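Local coordinates for SnoaL-like domain-containing protein (Kribbella flavida, PDB 4GB5) that is of unknown function but folds as a SnoaL-like domain of the NTF2 clan, whose curved sheet and helices commonly enclose a small-molecule pocket, at residues 5-8 against 9-12; 29-32 against 33-37. One frame throughout, in Å; residues are numbered along the deposited sequence.

Interaction 1. Residues 5-8 against 9-12; sequences DAET and DRAE
An Asx motif opens the long helix 6-25 of this SnoaL-like, NTF2-type fold, and residues 5-8, where the helix begins, are joined to residues 9-12 through Glu-7 and Arg-10. At the amino end Asp-5 OD1 accepts from Thr-8 N at 3.2 Å, while Asp-5 O takes the amide of Asp-9; the i to i+4 ladder goes on through Ala-6 O with Arg-10 N and beyond. The side chains of Glu-7 and Arg-10 lie alongside each other one turn apart. With CG opposite the backbone N (chi1 -177°) and the chain folding at chi3, Arg-10 turns back to present NE and NH2 side-on to the carboxylate. The two planes differ by merely 11°, a nearly coplanar bidentate salt bridge. Glu-7 OE2 also has a weak bond to Thr-8 OG1 of the second subunit, so this pair faces a subunit interface. Asp-9 looks elsewhere, its OD1 meeting Arg-127 and Trp-132 of the same chain. In the salt bridge Arg-10 NE lies 2.9 Å from Glu-7 OE1, and NH2 meets the syn lone pair of OE2 at 3.1 Å.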
loop_
_atom_site.group_PDB
_atom_site.type_symbol
_atom_site.label_atom_id
_atom_site.label_comp_id
_atom_site.label_asym_id
_atom_site.label_seq_id
_atom_site.Cartn_x
_atom_site.Cartn_y
_atom_site.Cartn_z
ATOM N N ASP A 5 -25.462 1.627 4.419
ATOM C CA ASP A 5 -25.488 3.056 4.150
ATOM C C ASP A 5 -24.271 3.502 3.331
ATOM O O ASP A 5 -23.626 2.695 2.618
ATOM C CB ASP A 5 -25.572 3.843 5.469
ATOM C CG ASP A 5 -24.410 3.559 6.403
ATOM O OD1 ASP A 5 -23.466 2.861 5.975
ATOM O OD2 ASP A 5 -24.444 4.042 7.563
ATOM N N ALA A 6 -23.977 4.795 3.418
ATOM C CA ALA A 6 -22.893 5.407 2.662
ATOM C C ALA A 6 -21.542 4.802 3.018
ATOM O O ALA A 6 -20.661 4.677 2.149
ATOM C CB ALA A 6 -22.881 6.904 2.915
ATOM N N GLU A 7 -21.362 4.441 4.286
ATOM C CA GLU A 7 -20.083 3.877 4.690
ATOM C C GLU A 7 -19.953 2.448 4.231
ATOM O O GLU A 7 -18.857 2.006 3.941
ATOM C CB GLU A 7 -19.829 4.009 6.191
ATOM C CG GLU A 7 -19.553 5.449 6.628
ATOM C CD GLU A 7 -18.457 6.132 5.815
ATOM O OE1 GLU A 7 -17.480 5.453 5.422
ATOM O OE2 GLU A 7 -18.602 7.342 5.533
ATOM N N THR A 8 -21.065 1.722 4.128
ATOM C CA THR A 8 -20.964 0.387 3.578
ATOM C C THR A 8 -20.601 0.483 2.109
ATOM O O THR A 8 -19.763 -0.263 1.632
ATOM C CB THR A 8 -22.247 -0.411 3.754
ATOM O OG1 THR A 8 -22.542 -0.522 5.162
ATOM C CG2 THR A 8 -22.089 -1.790 3.138
ATOM N N ASP A 9 -21.221 1.416 1.396
ATOM C CA ASP A 9 -20.885 1.617 -0.018
ATOM C C ASP A 9 -19.416 1.957 -0.193
ATOM O O ASP A 9 -18.740 1.403 -1.038
ATOM C CB ASP A 9 -21.714 2.766 -0.622
ATOM C CG ASP A 9 -23.143 2.408 -0.834
ATOM O OD1 ASP A 9 -23.453 1.221 -1.116
ATOM O OD2 ASP A 9 -24.004 3.316 -0.702
ATOM N N ARG A 10 -18.904 2.868 0.624
ATOM C CA ARG A 10 -17.492 3.246 0.547
ATOM C C ARG A 10 -16.603 2.056 0.770
ATOM O O ARG A 10 -15.649 1.857 0.032
ATOM C CB ARG A 10 -17.142 4.325 1.590
ATOM C CG ARG A 10 -15.681 4.786 1.457
ATOM C CD ARG A 10 -15.140 5.487 2.668
ATOM N NE ARG A 10 -16.020 6.530 3.150
ATOM C CZ ARG A 10 -15.870 7.833 2.935
ATOM N NH1 ARG A 10 -14.891 8.293 2.164
ATOM N NH2 ARG A 10 -16.736 8.683 3.482
ATOM N N ALA A 11 -16.882 1.290 1.809
ATOM C CA ALA A 11 -16.026 0.139 2.116
ATOM C C ALA A 11 -16.067 -0.899 0.964
ATOM O O ALA A 11 -15.039 -1.474 0.613
ATOM C CB ALA A 11 -16.428 -0.494 3.451
ATOM N N GLU A 12 -17.234 -1.114 0.381
ATOM C CA GLU A 12 -17.379 -2.057 -0.717
ATOM C C GLU A 12 -16.637 -1.569 -1.960
ATOM O O GLU A 12 -16.012 -2.378 -2.684
ATOM C CB GLU A 12 -18.853 -2.366 -1.005
ATOM C CG GLU A 12 -19.507 -3.263 0.056
ATOM C CD GLU A 12 -20.969 -3.529 -0.204
ATOM O OE1 GLU A 12 -21.502 -3.003 -1.204
ATOM O OE2 GLU A 12 -21.580 -4.285 0.591
#

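Interaction 2. Residues 29-32 against 33-37; sequences FTDL and PRRVH
Backbone bonds wind the end of residues 29-32 into the short helix 32-36: Arg-34 N reaches Asp-31 O at 3.0 Å from well above the carbonyl plane, and Leu-32 O receives weak bonds from both Arg-35 N and Val-36 N. Over this turn Asp-31 and Arg-35 form a two-pronged salt bridge. Asp-31 carries CG opposite its backbone N (chi1 176°), and the arginine, extended from CG to NE, comes obliquely across with its side edge. Arg-35 NE donates almost straight to Asp-31 OD2 at 2.8 Å, and NH2 makes a more bent bond of 3.2 Å to OD1. The planes of the two groups stand 49° apart, so the fork is twisted, unlike a flat carboxylate-guanidinium pair. This is the entry to helix 32-36, which in the NTF2-like fold links the long helix 6-25 to the first sheet strands; Glu-28 accepts from the amides of Thr-30, Asp-31 and Leu-32. Pro-33 lays its ring against the preceding turn, CG 3.5 Å from Phe-29 O and CD 3.5 Å from Leu-32 CB. With an alanine here the ring atoms CG and CD would be gone, which is likely to open a gap beside Phe-29 O and Leu-32 CB and leave the backbone of this first helical turn freer to move. Arg-34, whose NH1 pairs with Asp-39, is tied back by a water that donates to Thr-30 O at 2.7 Å and weakly accepts from Arg-34 NE. On the apolar side Leu-32 CG lies 4.4 Å from Val-36 CG2.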
loop_
_atom_site.group_PDB
_atom_site.type_symbol
_atom_site.label_atom_id
_atom_site.label_comp_id
_atom_site.label_asym_id
_atom_site.label_seq_id
_atom_site.Cartn_x
_atom_site.Cartn_y
_atom_site.Cartn_z
ATOM N N PHE A 29 -8.638 -14.300 -14.906
ATOM C CA PHE A 29 -9.249 -13.372 -15.863
ATOM C C PHE A 29 -10.625 -13.767 -16.354
ATOM O O PHE A 29 -11.142 -13.215 -17.323
ATOM C CB PHE A 29 -8.305 -13.196 -17.075
ATOM C CG PHE A 29 -6.926 -12.756 -16.686
ATOM C CD1 PHE A 29 -6.712 -11.480 -16.197
ATOM C CD2 PHE A 29 -5.863 -13.623 -16.808
ATOM C CE1 PHE A 29 -5.440 -11.062 -15.810
ATOM C CE2 PHE A 29 -4.579 -13.201 -16.450
ATOM C CZ PHE A 29 -4.394 -11.930 -15.937
ATOM N N THR A 30 -11.221 -14.769 -15.719
ATOM C CA THR A 30 -12.476 -15.341 -16.183
ATOM C C THR A 30 -13.641 -15.027 -15.267
ATOM O O THR A 30 -14.611 -14.394 -15.703
ATOM C CB THR A 30 -12.276 -16.863 -16.321
ATOM O OG1 THR A 30 -11.236 -17.086 -17.289
ATOM C CG2 THR A 30 -13.547 -17.519 -16.740
ATOM N N ASP A 31 -13.575 -15.486 -14.024
ATOM C CA ASP A 31 -14.631 -15.256 -13.033
ATOM C C ASP A 31 -14.549 -13.878 -12.356
ATOM O O ASP A 31 -15.530 -13.119 -12.349
ATOM C CB ASP A 31 -14.590 -16.381 -11.984
ATOM C CG ASP A 31 -15.587 -16.183 -10.852
ATOM O OD1 ASP A 31 -16.775 -16.471 -11.073
ATOM O OD2 ASP A 31 -15.181 -15.768 -9.741
ATOM N N LEU A 32 -13.392 -13.561 -11.802
ATOM C CA LEU A 32 -13.195 -12.343 -11.008
ATOM C C LEU A 32 -13.597 -11.084 -11.794
ATOM O O LEU A 32 -14.235 -10.188 -11.202
ATOM C CB LEU A 32 -11.778 -12.275 -10.491
ATOM C CG LEU A 32 -11.488 -11.581 -9.183
ATOM C CD1 LEU A 32 -12.581 -11.788 -8.121
ATOM C CD2 LEU A 32 -10.135 -12.111 -8.710
ATOM N N PRO A 33 -13.232 -10.962 -13.102
ATOM C CA PRO A 33 -13.652 -9.708 -13.760
ATOM C C PRO A 33 -15.156 -9.473 -13.722
ATOM O O PRO A 33 -15.542 -8.295 -13.669
ATOM C CB PRO A 33 -13.142 -9.864 -15.183
ATOM C CG PRO A 33 -11.911 -10.752 -15.020
ATOM C CD PRO A 33 -12.278 -11.721 -13.949
ATOM N N ARG A 34 -15.975 -10.518 -13.735
ATOM C CA ARG A 34 -17.407 -10.310 -13.633
ATOM C C ARG A 34 -17.856 -9.801 -12.275
ATOM O O ARG A 34 -18.887 -9.160 -12.160
ATOM C CB ARG A 34 -18.149 -11.611 -13.942
ATOM C CG ARG A 34 -17.799 -12.196 -15.263
ATOM C CD ARG A 34 -18.853 -11.893 -16.306
ATOM N NE ARG A 34 -18.290 -11.982 -17.652
ATOM C CZ ARG A 34 -18.710 -11.276 -18.697
ATOM N NH1 ARG A 34 -19.720 -10.409 -18.580
ATOM N NH2 ARG A 34 -18.109 -11.436 -19.868
ATOM N N ARG A 35 -17.075 -10.127 -11.253
ATOM C CA ARG A 35 -17.350 -9.673 -9.895
ATOM C C ARG A 35 -16.840 -8.275 -9.634
ATOM O O ARG A 35 -17.199 -7.632 -8.639
ATOM C CB ARG A 35 -16.678 -10.625 -8.915
ATOM C CG ARG A 35 -17.220 -12.036 -9.118
ATOM C CD ARG A 35 -16.750 -12.998 -8.059
ATOM N NE ARG A 35 -17.191 -14.350 -8.408
ATOM C CZ ARG A 35 -18.375 -14.877 -8.107
ATOM N NH1 ARG A 35 -19.266 -14.189 -7.408
ATOM N NH2 ARG A 35 -18.660 -16.116 -8.499
ATOM N N VAL A 36 -15.932 -7.801 -10.484
ATOM C CA VAL A 36 -15.294 -6.485 -10.299
ATOM C C VAL A 36 -15.752 -5.370 -11.225
ATOM O O VAL A 36 -15.801 -4.215 -10.832
ATOM C CB VAL A 36 -13.762 -6.637 -10.441
ATOM C CG1 VAL A 36 -12.998 -5.351 -10.377
ATOM C CG2 VAL A 36 -13.254 -7.588 -9.358
ATOM N N HIS A 37 -16.049 -5.741 -12.464
ATOM C CA HIS A 37 -16.318 -4.783 -13.549
ATOM C C HIS A 37 -17.715 -4.902 -14.133
ATOM O O HIS A 37 -18.367 -5.964 -14.088
ATOM C CB HIS A 37 -15.302 -5.058 -14.677
ATOM C CG HIS A 37 -13.884 -4.735 -14.296
ATOM N ND1 HIS A 37 -13.486 -3.447 -14.004
ATOM C CD2 HIS A 37 -12.777 -5.506 -14.191
ATOM C CE1 HIS A 37 -12.205 -3.450 -13.682
ATOM N NE2 HIS A 37 -11.741 -4.679 -13.806
HETATM O O HOH W 1 -15.228 -12.277 -17.196
#

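Overall arrangement
Both contacts show the same general device, an acidic side chain gripped side-on by an arginine a turn later, used at the start of two successive helices. Interaction 1 lies near the amino end of helix 6-25 and interaction 2 at the entry to helix 32-36, which follows it in the chain. Their centres are 21 Å apart and their nearest atoms about 8 Å, without touching. The spacing in sequence differs, three residues in the first pair and four in the second. The surroundings differ too: interaction 1 meets two further subunits, whereas no other chain of the assembly touches 29-37, which instead packs on helices 6-25 and 58-69.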